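Local atomic coordinates of phenylalanyl-tRNA synthetase beta chain (Bacteroides fragilis, PDB entry 3IG2), a protein that forms the beta subunit of an alpha2-beta2 tetrameric ligase that uses ATP and magnesium to attach phenylalanine to tRNA(Phe), represented here by its core domain. Residues N59-F67 / F87-F95; E133-V144 / L182-K190. All coordinates share one frame; numbering follows the deposited sequence.

Contact 1. Residues N59-F67 / F87-F95; sequences NCMRQTLLF and FEFGNCYHF
The guanidinium of Arg62 has Leu65 CD2 over the centre of one face, while Asn91 O lies at its edge, in the plane. Arg62 grips that carbonyl oxygen side-on with two nitrogens: NE to Asn91 O is 2.8 Å and NH2 to Asn91 O is 3.1 Å. The third nitrogen makes a salt bridge, Arg62 NH1 to Glu88 OE2 at 3.2 Å, reaching the oxygen from above a carboxylate turned 78° from the guanidinium. Glu88 OE2 also accepts from Asn27 N and a water, which itself accepts from Arg62 NH2 and donates to Phe89 O. Arginine suits the place because its flat end, carried on an extended chain from CG to NE, can serve backbone and carboxylate together. Gly90 leaves room for it, its CA 3.5 Å from Arg62 NH2.

Arg62 O lies at the edge of the Tyr93 ring and accepts from Tyr93 N at 2.8 Å. Met61, present as selenomethionine, packs its CB 3.8 Å from Tyr93 CD2, and a water links the carbonyls of the two residues. Between Asn91 and Tyr93, the compact, weakly polar thiol of Cys92 fits against Leu65, Cys92 SG lying 3.8 Å from Leu65 CD2.

The connection from strand 60-61 to helix 66-75 lies on strand 85-95; within it, Thr64 OG1 caps Leu66 N. Strand 109-121 flanks strand 85-95, and Tyr204 of strand 200-207 packs against Leu65.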
loop_
_atom_site.group_PDB
_atom_site.type_symbol
_atom_site.label_atom_id
_atom_site.label_comp_id
_atom_site.label_asym_id
_atom_site.label_seq_id
_atom_site.Cartn_x
_atom_site.Cartn_y
_atom_site.Cartn_z
ATOM N N ASN B 59 9.398 38.758 -15.968
ATOM C CA ASN B 59 9.815 40.096 -15.619
ATOM C C ASN B 59 10.061 40.281 -14.134
ATOM O O ASN B 59 10.340 41.387 -13.689
ATOM C CB ASN B 59 8.837 41.170 -16.187
ATOM C CG ASN B 59 7.372 40.960 -15.752
ATOM O OD1 ASN B 59 6.499 41.764 -16.099
ATOM N ND2 ASN B 59 7.100 39.894 -15.016
ATOM N N CYS B 60 9.932 39.204 -13.355
ATOM C CA CYS B 60 10.091 39.298 -11.912
ATOM C C CYS B 60 10.427 37.946 -11.320
ATOM O O CYS B 60 10.177 36.911 -11.940
ATOM C CB CYS B 60 8.823 39.885 -11.250
ATOM S SG CYS B 60 7.353 38.804 -11.269
HETATM N N MSE B 61 10.985 37.959 -10.107
HETATM C CA MSE B 61 11.242 36.740 -9.352
HETATM C C MSE B 61 10.013 36.399 -8.546
HETATM O O MSE B 61 9.377 37.298 -7.988
HETATM C CB MSE B 61 12.440 36.939 -8.415
HETATM C CG MSE B 61 13.732 37.362 -9.169
HETATM SE SE MSE B 61 14.186 36.164 -10.634
HETATM C CE MSE B 61 14.810 34.597 -9.625
ATOM N N ARG B 62 9.697 35.105 -8.434
ATOM C CA ARG B 62 8.437 34.701 -7.792
ATOM C C ARG B 62 8.371 35.103 -6.316
ATOM O O ARG B 62 9.368 35.065 -5.583
ATOM C CB ARG B 62 8.207 33.194 -7.935
ATOM C CG ARG B 62 9.314 32.349 -7.304
ATOM C CD ARG B 62 9.033 30.825 -7.473
ATOM N NE ARG B 62 10.146 30.068 -6.911
ATOM C CZ ARG B 62 10.483 28.825 -7.243
ATOM N NH1 ARG B 62 9.795 28.160 -8.165
ATOM N NH2 ARG B 62 11.525 28.258 -6.649
ATOM N N GLN B 63 7.172 35.492 -5.899
ATOM C CA GLN B 63 6.899 35.800 -4.503
ATOM C C GLN B 63 6.290 34.596 -3.806
ATOM O O GLN B 63 6.385 34.471 -2.596
ATOM C CB GLN B 63 5.916 36.965 -4.421
ATOM C CG GLN B 63 6.226 37.926 -3.324
ATOM C CD GLN B 63 5.242 39.102 -3.245
ATOM O OE1 GLN B 63 4.827 39.697 -4.267
ATOM N NE2 GLN B 63 4.899 39.463 -2.024
ATOM N N THR B 64 5.624 33.736 -4.588
ATOM C CA THR B 64 4.979 32.538 -4.060
ATOM C C THR B 64 5.277 31.377 -4.996
ATOM O O THR B 64 5.414 31.579 -6.220
ATOM C CB THR B 64 3.419 32.721 -3.910
ATOM O OG1 THR B 64 2.822 31.510 -3.432
ATOM C CG2 THR B 64 2.744 33.122 -5.233
ATOM N N LEU B 65 5.315 30.174 -4.440
ATOM C CA LEU B 65 5.327 28.962 -5.264
ATOM C C LEU B 65 4.027 28.651 -5.984
ATOM O O LEU B 65 4.010 27.888 -6.970
ATOM C CB LEU B 65 5.684 27.744 -4.408
ATOM C CG LEU B 65 7.092 27.754 -3.768
ATOM C CD1 LEU B 65 7.312 26.440 -3.106
ATOM C CD2 LEU B 65 8.136 28.007 -4.815
ATOM N N LEU B 66 2.925 29.188 -5.499
ATOM C CA LEU B 66 1.612 28.711 -5.948
ATOM C C LEU B 66 1.479 28.606 -7.463
ATOM O O LEU B 66 1.083 27.547 -8.001
ATOM C CB LEU B 66 0.527 29.654 -5.445
ATOM C CG LEU B 66 -0.874 29.429 -5.990
ATOM C CD1 LEU B 66 -1.404 28.083 -5.528
ATOM C CD2 LEU B 66 -1.764 30.544 -5.491
ATOM N N PHE B 67 1.764 29.713 -8.150
ATOM C CA PHE B 67 1.419 29.820 -9.569
ATOM C C PHE B 67 2.138 28.815 -10.468
ATOM O O PHE B 67 1.531 28.246 -11.377
ATOM C CB PHE B 67 1.627 31.243 -10.068
ATOM C CG PHE B 67 0.846 32.264 -9.289
ATOM C CD1 PHE B 67 -0.530 32.160 -9.167
ATOM C CD2 PHE B 67 1.485 33.339 -8.692
ATOM C CE1 PHE B 67 -1.249 33.115 -8.463
ATOM C CE2 PHE B 67 0.770 34.299 -7.989
ATOM C CZ PHE B 67 -0.584 34.189 -7.867
ATOM N N PHE B 87 4.816 18.239 -5.102
ATOM C CA PHE B 87 5.471 19.075 -4.122
ATOM C C PHE B 87 6.693 19.744 -4.723
ATOM O O PHE B 87 7.289 19.229 -5.675
ATOM C CB PHE B 87 5.812 18.309 -2.827
ATOM C CG PHE B 87 6.933 17.322 -2.957
ATOM C CD1 PHE B 87 8.233 17.685 -2.640
ATOM C CD2 PHE B 87 6.677 15.998 -3.344
ATOM C CE1 PHE B 87 9.277 16.772 -2.744
ATOM C CE2 PHE B 87 7.718 15.076 -3.465
ATOM C CZ PHE B 87 9.026 15.456 -3.164
ATOM N N GLU B 88 7.063 20.895 -4.165
ATOM C CA GLU B 88 8.217 21.607 -4.653
ATOM C C GLU B 88 8.893 22.299 -3.500
ATOM O O GLU B 88 8.227 22.923 -2.694
ATOM C CB GLU B 88 7.820 22.606 -5.744
ATOM C CG GLU B 88 8.986 23.502 -6.201
ATOM C CD GLU B 88 8.614 24.384 -7.375
ATOM O OE1 GLU B 88 7.389 24.485 -7.664
ATOM O OE2 GLU B 88 9.545 24.960 -8.010
ATOM N N PHE B 89 10.215 22.130 -3.405
ATOM C CA PHE B 89 11.042 22.984 -2.567
ATOM C C PHE B 89 11.633 24.097 -3.426
ATOM O O PHE B 89 12.167 23.837 -4.505
ATOM C CB PHE B 89 12.193 22.203 -1.978
ATOM C CG PHE B 89 11.797 21.249 -0.910
ATOM C CD1 PHE B 89 11.775 21.645 0.400
ATOM C CD2 PHE B 89 11.487 19.937 -1.222
ATOM C CE1 PHE B 89 11.406 20.780 1.405
ATOM C CE2 PHE B 89 11.122 19.032 -0.220
ATOM C CZ PHE B 89 11.081 19.466 1.112
ATOM N N GLY B 90 11.552 25.331 -2.951
ATOM C CA GLY B 90 12.131 26.425 -3.714
ATOM C C GLY B 90 12.203 27.734 -2.960
ATOM O O GLY B 90 11.478 27.944 -1.981
ATOM N N ASN B 91 13.097 28.606 -3.411
ATOM C CA ASN B 91 13.151 29.961 -2.889
ATOM C C ASN B 91 12.082 30.829 -3.516
ATOM O O ASN B 91 11.777 30.667 -4.711
ATOM C CB ASN B 91 14.498 30.601 -3.190
ATOM C CG ASN B 91 15.647 29.988 -2.364
ATOM O OD1 ASN B 91 16.635 29.561 -2.927
ATOM N ND2 ASN B 91 15.506 29.956 -1.050
ATOM N N CYS B 92 11.544 31.740 -2.695
ATOM C CA CYS B 92 10.752 32.873 -3.144
ATOM C C CYS B 92 11.464 34.141 -2.726
ATOM O O CYS B 92 12.359 34.099 -1.908
ATOM C CB CYS B 92 9.346 32.842 -2.529
ATOM S SG CYS B 92 8.404 31.478 -3.174
ATOM N N TYR B 93 11.053 35.259 -3.306
ATOM C CA TYR B 93 11.756 36.513 -3.207
ATOM C C TYR B 93 10.771 37.647 -2.903
ATOM O O TYR B 93 9.629 37.625 -3.355
ATOM C CB TYR B 93 12.515 36.779 -4.521
ATOM C CG TYR B 93 13.477 35.657 -4.836
ATOM C CD1 TYR B 93 14.779 35.677 -4.336
ATOM C CD2 TYR B 93 13.071 34.556 -5.575
ATOM C CE1 TYR B 93 15.661 34.633 -4.578
ATOM C CE2 TYR B 93 13.952 33.499 -5.834
ATOM C CZ TYR B 93 15.253 33.552 -5.335
ATOM O OH TYR B 93 16.141 32.533 -5.567
ATOM N N HIS B 94 11.253 38.638 -2.162
ATOM C CA HIS B 94 10.445 39.704 -1.592
ATOM C C HIS B 94 11.208 41.018 -1.665
ATOM O O HIS B 94 12.429 41.078 -1.451
ATOM C CB HIS B 94 10.083 39.346 -0.137
ATOM C CG HIS B 94 9.283 40.391 0.589
ATOM N ND1 HIS B 94 7.903 40.360 0.664
ATOM C CD2 HIS B 94 9.672 41.477 1.309
ATOM C CE1 HIS B 94 7.477 41.384 1.389
ATOM N NE2 HIS B 94 8.529 42.084 1.783
ATOM N N PHE B 95 10.479 42.065 -2.017
ATOM C CA PHE B 95 11.010 43.420 -2.013
ATOM C C PHE B 95 10.310 44.191 -0.903
ATOM O O PHE B 95 9.081 44.278 -0.880
ATOM C CB PHE B 95 10.779 44.101 -3.372
ATOM C CG PHE B 95 10.946 45.608 -3.339
ATOM C CD1 PHE B 95 12.176 46.188 -3.035
ATOM C CD2 PHE B 95 9.866 46.448 -3.621
ATOM C CE1 PHE B 95 12.331 47.603 -3.004
ATOM C CE2 PHE B 95 10.000 47.847 -3.598
ATOM C CZ PHE B 95 11.237 48.429 -3.283
HETATM O O HOH W 1 9.028 38.775 -5.829
HETATM O O HOH W 2 11.864 25.233 -6.798
HETATM O O HOH W 3 6.090 26.813 -8.260
#

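Contact 2. Residues E133-V144 / L182-K190; sequences ENTSVYELKAYV and LATFGVVTK
Helix-on-sheet packing sets the first turns of helix 134-150 on a face of the mixed sheet of this class II synthetase-like core, over its strand 181-188. The short segments run at 142° to each other with axes 7.6 Å apart at closest approach, and the contact is almost wholly apolar.

Phe185 carries most of the contact. Val144 CG2 sits over one face of its ring, 4.0 Å from Phe185 CD2, while Val137 crosses Phe185 at about a right angle, Val137 CG1 3.9 Å from Phe185 CE1. Lys141 adds the aliphatic start of its chain, CG lying 4.0 Å from Phe185 CZ, an apt use of a residue whose amine leads away. Leu140 and Phe185 slide past each other in opposite directions, Leu140 CD2 3.9 Å from Phe185 CB. The backbones come nearest at Val137 and Gly186, 5.4 Å between CA atoms.

Toward the helix start, Val187 presents both methyls. CG1, anti to the backbone N (chi1 176°), lies along the carboxylate end of Glu133, whose OE1 is held by the hydroxyls of Ser169 and Thr170. CG2 reaches Val137 CG2 at 3.8 Å and also Glu133 CB and O.

Leu172 and Val174 of strand 171-175 and Ala205 of strand 200-207 pack against Phe185, extending the apolar layer beneath the helix to both neighbouring strands.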
loop_
_atom_site.group_PDB
_atom_site.type_symbol
_atom_site.label_atom_id
_atom_site.label_comp_id
_atom_site.label_asym_id
_atom_site.label_seq_id
_atom_site.Cartn_x
_atom_site.Cartn_y
_atom_site.Cartn_z
ATOM N N GLU B 133 -15.859 21.640 0.904
ATOM C CA GLU B 133 -14.507 22.169 1.051
ATOM C C GLU B 133 -13.904 21.861 2.420
ATOM O O GLU B 133 -12.679 21.816 2.563
ATOM C CB GLU B 133 -14.472 23.678 0.787
ATOM C CG GLU B 133 -14.715 24.034 -0.670
ATOM C CD GLU B 133 -14.465 25.496 -0.988
ATOM O OE1 GLU B 133 -13.691 26.168 -0.263
ATOM O OE2 GLU B 133 -15.041 25.967 -1.989
ATOM N N ASN B 134 -14.774 21.670 3.414
ATOM C CA ASN B 134 -14.379 21.275 4.771
ATOM C C ASN B 134 -13.605 19.951 4.782
ATOM O O ASN B 134 -12.510 19.857 5.356
ATOM C CB ASN B 134 -15.610 21.179 5.688
ATOM N N THR B 135 -14.162 18.940 4.121
ATOM C CA THR B 135 -13.508 17.638 4.065
ATOM C C THR B 135 -12.206 17.674 3.246
ATOM O O THR B 135 -11.288 16.894 3.510
ATOM C CB THR B 135 -14.473 16.488 3.623
ATOM O OG1 THR B 135 -13.733 15.267 3.487
ATOM C CG2 THR B 135 -15.150 16.805 2.320
ATOM N N SER B 136 -12.111 18.599 2.289
ATOM C CA SER B 136 -10.862 18.780 1.519
ATOM C C SER B 136 -9.699 19.354 2.353
ATOM O O SER B 136 -8.554 18.906 2.216
ATOM C CB SER B 136 -11.106 19.649 0.285
ATOM O OG SER B 136 -12.269 19.236 -0.412
ATOM N N VAL B 137 -9.996 20.345 3.210
ATOM C CA VAL B 137 -8.969 20.946 4.093
ATOM C C VAL B 137 -8.444 19.882 5.117
ATOM O O VAL B 137 -7.267 19.897 5.502
ATOM C CB VAL B 137 -9.489 22.246 4.793
ATOM C CG1 VAL B 137 -8.434 22.850 5.690
ATOM C CG2 VAL B 137 -9.946 23.272 3.764
ATOM N N TYR B 138 -9.356 18.936 5.529
ATOM C CA TYR B 138 -9.075 17.813 6.518
ATOM C C TYR B 138 -8.129 16.755 5.885
ATOM O O TYR B 138 -7.474 16.136 6.776
ATOM C CB TYR B 138 -10.371 17.155 7.086
ATOM N N GLU B 139 -8.256 16.453 4.513
ATOM C CA GLU B 139 -7.426 15.507 3.833
ATOM C C GLU B 139 -6.004 16.057 3.652
ATOM O O GLU B 139 -4.970 15.357 3.841
ATOM C CB GLU B 139 -7.976 15.145 2.402
ATOM C CG GLU B 139 -7.117 14.301 1.541
ATOM C CD GLU B 139 -6.726 12.956 2.179
ATOM O OE1 GLU B 139 -5.552 12.764 2.563
ATOM O OE2 GLU B 139 -7.584 12.108 2.314
ATOM N N LEU B 140 -5.925 17.335 3.302
ATOM C CA LEU B 140 -4.646 17.997 3.102
ATOM C C LEU B 140 -3.934 18.236 4.466
ATOM O O LEU B 140 -2.632 18.215 4.636
ATOM C CB LEU B 140 -4.805 19.346 2.344
ATOM C CG LEU B 140 -3.483 20.057 1.969
ATOM C CD1 LEU B 140 -2.768 19.179 1.083
ATOM C CD2 LEU B 140 -3.683 21.415 1.269
ATOM N N LYS B 141 -4.771 18.517 5.481
ATOM C CA LYS B 141 -4.311 18.695 6.885
ATOM C C LYS B 141 -3.403 17.511 7.349
ATOM O O LYS B 141 -2.355 17.713 8.048
ATOM C CB LYS B 141 -5.580 18.759 7.793
ATOM C CG LYS B 141 -5.273 19.378 9.184
ATOM C CD LYS B 141 -6.554 19.393 10.032
ATOM C CE LYS B 141 -6.341 20.058 11.389
ATOM N NZ LYS B 141 -5.646 19.150 12.347
ATOM N N ALA B 142 -3.815 16.283 6.946
ATOM C CA ALA B 142 -3.062 15.044 7.334
ATOM C C ALA B 142 -1.594 15.038 6.783
ATOM O O ALA B 142 -0.631 14.586 7.406
ATOM C CB ALA B 142 -3.840 13.711 6.943
ATOM N N TYR B 143 -1.458 15.417 5.467
ATOM C CA TYR B 143 -0.117 15.456 4.873
ATOM C C TYR B 143 0.738 16.496 5.610
ATOM O O TYR B 143 1.914 16.272 5.902
ATOM C CB TYR B 143 -0.166 15.737 3.352
ATOM C CG TYR B 143 -0.889 14.693 2.501
ATOM C CD1 TYR B 143 -0.368 13.403 2.342
ATOM C CD2 TYR B 143 -2.083 15.011 1.836
ATOM C CE1 TYR B 143 -1.036 12.454 1.555
ATOM C CE2 TYR B 143 -2.754 14.070 1.053
ATOM C CZ TYR B 143 -2.223 12.803 0.912
ATOM O OH TYR B 143 -2.899 11.896 0.127
ATOM N N VAL B 144 0.144 17.634 5.934
ATOM C CA VAL B 144 0.844 18.699 6.661
ATOM C C VAL B 144 1.208 18.219 8.071
ATOM O O VAL B 144 2.318 18.433 8.526
ATOM C CB VAL B 144 0.059 20.055 6.654
ATOM C CG1 VAL B 144 0.896 21.101 7.507
ATOM C CG2 VAL B 144 -0.240 20.577 5.245
ATOM N N LEU B 182 4.009 29.597 9.992
ATOM C CA LEU B 182 4.786 28.404 9.675
ATOM C C LEU B 182 4.238 27.671 8.467
ATOM O O LEU B 182 4.990 27.055 7.727
ATOM C CB LEU B 182 4.800 27.443 10.858
ATOM C CG LEU B 182 5.362 27.934 12.191
ATOM C CD1 LEU B 182 5.144 26.874 13.252
ATOM C CD2 LEU B 182 6.843 28.319 12.131
ATOM N N ALA B 183 2.918 27.751 8.282
ATOM C CA ALA B 183 2.252 27.082 7.192
ATOM C C ALA B 183 0.898 27.716 6.930
ATOM O O ALA B 183 0.283 28.329 7.812
ATOM C CB ALA B 183 2.083 25.583 7.497
ATOM N N THR B 184 0.463 27.586 5.690
ATOM C CA THR B 184 -0.854 28.002 5.268
ATOM C C THR B 184 -1.348 26.920 4.292
ATOM O O THR B 184 -0.589 26.465 3.436
ATOM C CB THR B 184 -0.758 29.351 4.522
ATOM O OG1 THR B 184 -0.268 30.383 5.404
ATOM C CG2 THR B 184 -2.077 29.751 3.982
ATOM N N PHE B 185 -2.600 26.491 4.417
ATOM C CA PHE B 185 -3.088 25.455 3.495
ATOM C C PHE B 185 -4.594 25.505 3.404
ATOM O O PHE B 185 -5.253 25.792 4.380
ATOM C CB PHE B 185 -2.624 24.041 3.899
ATOM C CG PHE B 185 -3.057 23.627 5.285
ATOM C CD1 PHE B 185 -4.262 22.950 5.484
ATOM C CD2 PHE B 185 -2.251 23.888 6.381
ATOM C CE1 PHE B 185 -4.659 22.566 6.746
ATOM C CE2 PHE B 185 -2.645 23.506 7.652
ATOM C CZ PHE B 185 -3.847 22.847 7.831
ATOM N N GLY B 186 -5.116 25.194 2.225
ATOM C CA GLY B 186 -6.542 25.223 1.985
ATOM C C GLY B 186 -6.949 25.013 0.535
ATOM O O GLY B 186 -6.169 24.517 -0.265
ATOM N N VAL B 187 -8.197 25.385 0.235
ATOM C CA VAL B 187 -8.824 25.161 -1.066
ATOM C C VAL B 187 -8.578 26.404 -1.892
ATOM O O VAL B 187 -8.905 27.499 -1.451
ATOM C CB VAL B 187 -10.351 24.962 -0.892
ATOM C CG1 VAL B 187 -11.064 24.831 -2.228
ATOM C CG2 VAL B 187 -10.637 23.742 0.018
ATOM N N VAL B 188 -8.001 26.234 -3.075
ATOM C CA VAL B 188 -7.711 27.352 -3.962
ATOM C C VAL B 188 -9.022 27.909 -4.517
ATOM O O VAL B 188 -9.907 27.144 -4.841
ATOM C CB VAL B 188 -6.732 26.942 -5.120
ATOM C CG1 VAL B 188 -6.562 28.052 -6.176
ATOM C CG2 VAL B 188 -5.395 26.520 -4.568
ATOM N N THR B 189 -9.148 29.229 -4.616
ATOM C CA THR B 189 -10.375 29.837 -5.160
ATOM C C THR B 189 -10.684 29.360 -6.591
ATOM O O THR B 189 -9.786 29.132 -7.396
ATOM C CB THR B 189 -10.343 31.390 -5.162
ATOM O OG1 THR B 189 -9.440 31.862 -6.166
ATOM C CG2 THR B 189 -9.942 31.952 -3.805
ATOM N N LYS B 190 -11.968 29.184 -6.878
ATOM C CA LYS B 190 -12.448 28.867 -8.213
ATOM C C LYS B 190 -11.970 29.861 -9.287
ATOM O O LYS B 190 -11.560 29.452 -10.381
ATOM C CB LYS B 190 -13.968 28.832 -8.187
ATOM C CG LYS B 190 -14.538 27.440 -8.355
ATOM C CD LYS B 190 -14.192 26.490 -7.221
ATOM C CE LYS B 190 -15.145 25.285 -7.233
ATOM N NZ LYS B 190 -16.597 25.664 -7.262
#

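The contacts lie in series along the chain, contact 1 closing before contact 2 opens, and on opposite sides of its centre. Their own centres are 20 Å apart and their nearest atoms about 4 Å, without touching. Both reach the same mixed sheet: strand 85-95 serves contact 1 and strand 181-188 serves contact 2, with strands 109-121 and 200-207 between them. Strand 200-207 relates to both, since Tyr204 packs on Leu65 in contact 1 while Ala205 packs on Phe185 and Val144 in contact 2. One sheet, its neighbouring strands drawn from early and late in the chain, thus carries a polar, arginine-centred attachment of a loop and an apolar attachment of a helix.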